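Local structure of outer membrane protein assembly factor BamA (Haemophilus ducreyi, 4K3C) at residues N259-L273 and I303-N317. The protein probably inserts and assembles beta-barrel proteins in the outer membrane as part of the Bam complex, this chain holding its transmembrane barrel and last two POTRA domains. Numbering follows the deposited sequence.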
loop_
_atom_site.group_PDB
_atom_site.type_symbol
_atom_site.label_atom_id
_atom_site.label_comp_id
_atom_site.label_asym_id
_atom_site.label_seq_id
_atom_site.Cartn_x
_atom_site.Cartn_y
_atom_site.Cartn_z
ATOM N N ASN A 259 2.984 10.404 -3.336
ATOM C CA ASN A 259 3.368 10.124 -1.973
ATOM C C ASN A 259 2.175 10.241 -1.035
ATOM O O ASN A 259 2.255 9.843 0.126
ATOM C CB ASN A 259 4.499 11.053 -1.536
ATOM C CG ASN A 259 5.833 10.640 -2.108
ATOM O OD1 ASN A 259 5.917 9.694 -2.891
ATOM N ND2 ASN A 259 6.883 11.346 -1.724
ATOM N N ASN A 260 1.066 10.782 -1.538
ATOM C CA ASN A 260 -0.127 10.930 -0.712
ATOM C C ASN A 260 -1.366 10.445 -1.410
ATOM O O ASN A 260 -1.451 10.492 -2.627
ATOM C CB ASN A 260 -0.342 12.380 -0.288
ATOM C CG ASN A 260 0.912 13.021 0.252
ATOM O OD1 ASN A 260 1.785 13.427 -0.515
ATOM N ND2 ASN A 260 1.013 13.118 1.574
ATOM N N SER A 261 -2.330 9.981 -0.624
ATOM C CA SER A 261 -3.635 9.607 -1.152
ATOM C C SER A 261 -4.677 9.550 -0.028
ATOM O O SER A 261 -4.335 9.391 1.146
ATOM C CB SER A 261 -3.540 8.281 -1.897
ATOM O OG SER A 261 -2.789 7.348 -1.146
ATOM N N TYR A 262 -5.945 9.704 -0.387
ATOM C CA TYR A 262 -7.012 9.719 0.594
ATOM C C TYR A 262 -7.980 8.662 0.199
ATOM O O TYR A 262 -7.899 8.119 -0.897
ATOM C CB TYR A 262 -7.699 11.090 0.625
ATOM C CG TYR A 262 -6.681 12.134 0.944
ATOM C CD1 TYR A 262 -6.334 12.416 2.263
ATOM C CD2 TYR A 262 -5.978 12.768 -0.072
ATOM C CE1 TYR A 262 -5.347 13.339 2.557
ATOM C CE2 TYR A 262 -4.987 13.690 0.215
ATOM C CZ TYR A 262 -4.670 13.967 1.528
ATOM O OH TYR A 262 -3.679 14.882 1.786
ATOM N N TYR A 263 -8.890 8.336 1.099
ATOM C CA TYR A 263 -10.035 7.543 0.691
ATOM C C TYR A 263 -11.247 7.904 1.549
ATOM O O TYR A 263 -11.104 8.375 2.690
ATOM C CB TYR A 263 -9.715 6.056 0.737
ATOM C CG TYR A 263 -9.391 5.576 2.123
ATOM C CD1 TYR A 263 -10.404 5.262 3.026
ATOM C CD2 TYR A 263 -8.091 5.434 2.540
ATOM C CE1 TYR A 263 -10.133 4.827 4.295
ATOM C CE2 TYR A 263 -7.807 4.993 3.824
ATOM C CZ TYR A 263 -8.838 4.693 4.694
ATOM O OH TYR A 263 -8.577 4.258 5.977
ATOM N N LEU A 264 -12.427 7.733 0.961
ATOM C CA LEU A 264 -13.696 7.850 1.662
ATOM C C LEU A 264 -14.490 6.588 1.360
ATOM O O LEU A 264 -14.562 6.162 0.206
ATOM C CB LEU A 264 -14.486 9.048 1.149
ATOM C CG LEU A 264 -14.411 10.408 1.846
ATOM C CD1 LEU A 264 -15.450 11.372 1.237
ATOM C CD2 LEU A 264 -14.572 10.303 3.374
ATOM N N GLY A 265 -15.099 5.990 2.374
ATOM C CA GLY A 265 -15.920 4.812 2.143
ATOM C C GLY A 265 -17.191 4.794 2.966
ATOM O O GLY A 265 -17.248 5.382 4.042
ATOM N N LEU A 266 -18.215 4.140 2.432
ATOM C CA LEU A 266 -19.427 3.798 3.164
ATOM C C LEU A 266 -19.500 2.284 3.170
ATOM O O LEU A 266 -19.124 1.633 2.184
ATOM C CB LEU A 266 -20.648 4.307 2.428
ATOM C CG LEU A 266 -20.741 5.817 2.258
ATOM C CD1 LEU A 266 -21.730 6.188 1.141
ATOM C CD2 LEU A 266 -21.140 6.446 3.595
ATOM N N GLY A 267 -19.986 1.715 4.266
ATOM C CA GLY A 267 -20.177 0.280 4.323
ATOM C C GLY A 267 -21.273 -0.160 5.268
ATOM O O GLY A 267 -21.519 0.440 6.316
ATOM N N TYR A 268 -21.943 -1.235 4.896
ATOM C CA TYR A 268 -22.900 -1.855 5.789
ATOM C C TYR A 268 -22.325 -3.189 6.225
ATOM O O TYR A 268 -21.718 -3.901 5.430
ATOM C CB TYR A 268 -24.231 -2.059 5.080
ATOM C CG TYR A 268 -25.290 -2.687 5.949
ATOM C CD1 TYR A 268 -25.434 -4.065 6.010
ATOM C CD2 TYR A 268 -26.159 -1.900 6.697
ATOM C CE1 TYR A 268 -26.406 -4.639 6.803
ATOM C CE2 TYR A 268 -27.148 -2.465 7.474
ATOM C CZ TYR A 268 -27.267 -3.836 7.529
ATOM O OH TYR A 268 -28.232 -4.408 8.328
ATOM N N THR A 269 -22.482 -3.516 7.499
ATOM C CA THR A 269 -21.905 -4.737 8.047
ATOM C C THR A 269 -22.763 -5.313 9.179
ATOM O O THR A 269 -23.215 -4.606 10.073
ATOM C CB THR A 269 -20.453 -4.530 8.594
ATOM O OG1 THR A 269 -20.516 -3.944 9.893
ATOM C CG2 THR A 269 -19.586 -3.644 7.672
ATOM N N HIS A 270 -22.932 -6.623 9.157
ATOM C CA HIS A 270 -23.782 -7.297 10.105
ATOM C C HIS A 270 -22.933 -8.310 10.861
ATOM O O HIS A 270 -22.312 -9.163 10.250
ATOM C CB HIS A 270 -24.894 -7.964 9.320
ATOM C CG HIS A 270 -25.753 -8.875 10.125
ATOM N ND1 HIS A 270 -26.273 -10.044 9.613
ATOM C CD2 HIS A 270 -26.219 -8.775 11.393
ATOM C CE1 HIS A 270 -27.012 -10.635 10.536
ATOM N NE2 HIS A 270 -26.995 -9.883 11.624
ATOM N N ASP A 271 -22.885 -8.178 12.189
ATOM C CA ASP A 271 -22.066 -9.013 13.075
ATOM C C ASP A 271 -22.977 -9.860 13.941
ATOM O O ASP A 271 -23.969 -9.358 14.473
ATOM C CB ASP A 271 -21.236 -8.157 14.042
ATOM C CG ASP A 271 -20.278 -7.220 13.347
ATOM O OD1 ASP A 271 -19.171 -7.661 12.938
ATOM O OD2 ASP A 271 -20.631 -6.025 13.247
ATOM N N LYS A 272 -22.624 -11.128 14.118
ATOM C CA LYS A 272 -23.418 -12.027 14.937
ATOM C C LYS A 272 -22.459 -12.724 15.886
ATOM O O LYS A 272 -21.463 -13.302 15.443
ATOM C CB LYS A 272 -24.163 -13.035 14.056
ATOM C CG LYS A 272 -25.183 -13.897 14.787
ATOM C CD LYS A 272 -25.821 -14.968 13.883
ATOM C CE LYS A 272 -26.548 -14.370 12.671
ATOM N NZ LYS A 272 -25.638 -14.100 11.512
ATOM N N LEU A 273 -22.734 -12.655 17.188
ATOM C CA LEU A 273 -21.838 -13.250 18.176
ATOM C C LEU A 273 -22.501 -14.346 19.005
ATOM O O LEU A 273 -23.627 -14.193 19.475
ATOM C CB LEU A 273 -21.211 -12.176 19.071
ATOM C CG LEU A 273 -20.113 -11.333 18.397
ATOM C CD1 LEU A 273 -20.679 -10.219 17.521
ATOM C CD2 LEU A 273 -19.107 -10.778 19.413
ATOM N N ILE A 303 -25.916 -11.988 20.249
ATOM C CA ILE A 303 -25.849 -10.551 20.048
ATOM C C ILE A 303 -25.739 -10.311 18.550
ATOM O O ILE A 303 -25.027 -11.040 17.876
ATOM C CB ILE A 303 -24.558 -10.035 20.727
ATOM C CG1 ILE A 303 -24.568 -10.380 22.221
ATOM C CG2 ILE A 303 -24.353 -8.550 20.494
ATOM C CD1 ILE A 303 -23.216 -10.291 22.893
ATOM N N GLN A 304 -26.443 -9.312 18.021
ATOM C CA GLN A 304 -26.433 -9.018 16.574
ATOM C C GLN A 304 -26.469 -7.510 16.366
ATOM O O GLN A 304 -26.908 -6.788 17.251
ATOM C CB GLN A 304 -27.664 -9.607 15.856
ATOM C CG GLN A 304 -27.835 -11.117 15.895
ATOM C CD GLN A 304 -28.754 -11.618 14.774
ATOM O OE1 GLN A 304 -28.836 -10.991 13.723
ATOM N NE2 GLN A 304 -29.444 -12.745 14.998
ATOM N N SER A 305 -26.050 -7.043 15.192
ATOM C CA SER A 305 -26.177 -5.633 14.855
ATOM C C SER A 305 -25.809 -5.297 13.409
ATOM O O SER A 305 -25.176 -6.088 12.725
ATOM C CB SER A 305 -25.310 -4.784 15.805
ATOM O OG SER A 305 -23.991 -5.301 15.935
ATOM N N ALA A 306 -26.229 -4.111 12.961
ATOM C CA ALA A 306 -25.549 -3.354 11.888
ATOM C C ALA A 306 -25.994 -1.923 12.079
ATOM O O ALA A 306 -27.087 -1.754 12.615
ATOM C CB ALA A 306 -25.986 -3.815 10.583
ATOM N N ASP A 307 -25.254 -0.862 11.721
ATOM C CA ASP A 307 -23.846 -0.678 11.299
ATOM C C ASP A 307 -23.571 -0.246 9.857
ATOM O O ASP A 307 -22.909 -0.932 9.085
ATOM C CB ASP A 307 -22.816 -1.637 11.887
ATOM C CG ASP A 307 -22.445 -1.270 13.308
ATOM O OD1 ASP A 307 -23.368 -0.923 14.062
ATOM O OD2 ASP A 307 -21.241 -1.311 13.663
ATOM N N PHE A 308 -24.104 0.928 9.534
ATOM C CA PHE A 308 -23.655 1.738 8.421
ATOM C C PHE A 308 -22.475 2.562 8.916
ATOM O O PHE A 308 -22.621 3.359 9.834
ATOM C CB PHE A 308 -24.746 2.716 8.024
ATOM C CG PHE A 308 -25.625 2.235 6.931
ATOM C CD1 PHE A 308 -26.718 1.423 7.204
ATOM C CD2 PHE A 308 -25.381 2.616 5.623
ATOM C CE1 PHE A 308 -27.549 0.988 6.182
ATOM C CE2 PHE A 308 -26.206 2.180 4.593
ATOM C CZ PHE A 308 -27.291 1.364 4.875
ATOM N N ASP A 309 -21.306 2.394 8.317
ATOM C CA ASP A 309 -20.144 3.134 8.776
ATOM C C ASP A 309 -19.623 4.095 7.713
ATOM O O ASP A 309 -19.795 3.853 6.506
ATOM C CB ASP A 309 -19.035 2.166 9.176
ATOM C CG ASP A 309 -18.573 1.324 8.017
ATOM O OD1 ASP A 309 -17.722 1.815 7.237
ATOM O OD2 ASP A 309 -19.082 0.184 7.876
ATOM N N LEU A 310 -18.987 5.178 8.173
ATOM C CA LEU A 310 -18.264 6.100 7.295
ATOM C C LEU A 310 -16.766 5.974 7.526
ATOM O O LEU A 310 -16.323 5.817 8.669
ATOM C CB LEU A 310 -18.705 7.538 7.535
ATOM C CG LEU A 310 -17.925 8.607 6.782
ATOM C CD1 LEU A 310 -18.049 8.422 5.292
ATOM C CD2 LEU A 310 -18.427 9.967 7.208
ATOM N N SER A 311 -15.987 6.036 6.447
ATOM C CA SER A 311 -14.552 5.801 6.557
ATOM C C SER A 311 -13.745 6.781 5.742
ATOM O O SER A 311 -14.090 7.070 4.592
ATOM C CB SER A 311 -14.196 4.384 6.129
ATOM O OG SER A 311 -14.707 3.472 7.074
ATOM N N PHE A 312 -12.673 7.285 6.353
ATOM C CA PHE A 312 -11.798 8.263 5.733
ATOM C C PHE A 312 -10.398 7.880 6.128
ATOM O O PHE A 312 -10.184 7.374 7.224
ATOM C CB PHE A 312 -12.128 9.668 6.249
ATOM C CG PHE A 312 -13.014 9.658 7.461
ATOM C CD1 PHE A 312 -12.478 9.485 8.726
ATOM C CD2 PHE A 312 -14.382 9.786 7.339
ATOM C CE1 PHE A 312 -13.296 9.455 9.848
ATOM C CE2 PHE A 312 -15.195 9.751 8.459
ATOM C CZ PHE A 312 -14.652 9.586 9.710
ATOM N N GLY A 313 -9.443 8.086 5.234
ATOM C CA GLY A 313 -8.064 7.805 5.571
ATOM C C GLY A 313 -7.128 8.654 4.746
ATOM O O GLY A 313 -7.529 9.193 3.708
ATOM N N TRP A 314 -5.885 8.784 5.204
ATOM C CA TRP A 314 -4.869 9.463 4.432
ATOM C C TRP A 314 -3.591 8.658 4.434
ATOM O O TRP A 314 -3.182 8.142 5.471
ATOM C CB TRP A 314 -4.603 10.851 5.004
ATOM C CG TRP A 314 -3.305 11.430 4.544
ATOM C CD1 TRP A 314 -2.927 11.696 3.254
ATOM C CD2 TRP A 314 -2.202 11.806 5.369
ATOM N NE1 TRP A 314 -1.671 12.213 3.227
ATOM C CE2 TRP A 314 -1.194 12.297 4.513
ATOM C CE3 TRP A 314 -1.965 11.778 6.751
ATOM C CZ2 TRP A 314 0.042 12.767 4.995
ATOM C CZ3 TRP A 314 -0.736 12.240 7.228
ATOM C CH2 TRP A 314 0.249 12.728 6.349
ATOM N N ASN A 315 -2.943 8.550 3.282
ATOM C CA ASN A 315 -1.789 7.668 3.187
ATOM C C ASN A 315 -0.561 8.265 2.590
ATOM O O ASN A 315 -0.500 8.546 1.388
ATOM C CB ASN A 315 -2.132 6.393 2.450
ATOM C CG ASN A 315 -2.803 5.411 3.339
ATOM O OD1 ASN A 315 -2.142 4.717 4.122
ATOM N ND2 ASN A 315 -4.135 5.361 3.265
ATOM N N TYR A 316 0.430 8.424 3.454
ATOM C CA TYR A 316 1.712 8.949 3.057
ATOM C C TYR A 316 2.721 7.813 2.941
ATOM O O TYR A 316 2.820 6.972 3.834
ATOM C CB TYR A 316 2.165 10.017 4.055
ATOM C CG TYR A 316 3.553 10.555 3.796
ATOM C CD1 TYR A 316 3.772 11.601 2.905
ATOM C CD2 TYR A 316 4.653 10.017 4.448
ATOM C CE1 TYR A 316 5.058 12.086 2.680
ATOM C CE2 TYR A 316 5.926 10.495 4.225
ATOM C CZ TYR A 316 6.125 11.519 3.345
ATOM O OH TYR A 316 7.409 11.967 3.151
ATOM N N ASN A 317 3.439 7.778 1.821
ATOM C CA ASN A 317 4.581 6.886 1.664
ATOM C C ASN A 317 5.740 7.562 0.953
ATOM O O ASN A 317 5.598 8.027 -0.175
ATOM C CB ASN A 317 4.202 5.612 0.902
ATOM C CG ASN A 317 5.315 4.555 0.936
ATOM O OD1 ASN A 317 6.472 4.830 0.615
ATOM N ND2 ASN A 317 4.962 3.343 1.347
HETATM O O HOH W 1 0.288 6.715 -0.578
#
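Tyr263 lays its ring across the backbone of Gly313 in the antiparallel pairing of 259-273 with 303-317. The Gly313 CA sits 3.6 Å from the centroid of the Tyr263 ring, a CH-pi contact over one face, while Asn315 ND2 meets the ring edge in its plane. Tyr263 CG stands between its own backbone N and carbonyl carbon (chi1 63°), which folds the ring over the neighbouring strand where glycine brings no side chain. The other end of the Asn315 amide, OD1, is bonded to Asn332 on the next strand.

On the face bearing Leu264, Leu266, Leu310 and Phe312, the Tyr268 ring turns its edge to the face of Phe308, the planes 73° apart and the centroids 5.1 Å apart. Leu264 CD2 reaches Phe312 CB at 3.8 Å, and Leu266 CD2 meets Leu310 CD1. Tyr262 and Trp314 also lie alongside each other there, but their modelled spacing is too close to trust.

These are neighbouring strands of the Omp85-family transmembrane barrel; this apolar, aromatic-rich surface is consistent with facing lipid, and the glycine-bearing face with the barrel interior. Paired backbone bonds run through Tyr263-Gly313, Gly265-Ser311 and Gly267-Asp309.

The regular ladder breaks at Ala306 and Asp307, where the peptide is modelled as cis, although Thr269 N still bonds to Asp307 O. Beyond it, His270 NE2 donates to Gln304 OE1 at 3.0 Å, the acceptor lying in the imidazole plane but the donor tilted 32° from the amide's carbonyl plane. Paired bonds resume at Asp271-Ser305 and Leu273-Ile303. From outside the pair, Asp343 accepts from Ala306 N and Asn344 bonds to Asp307 OD1, tying this irregular break in the strand to the loop of the following hairpin.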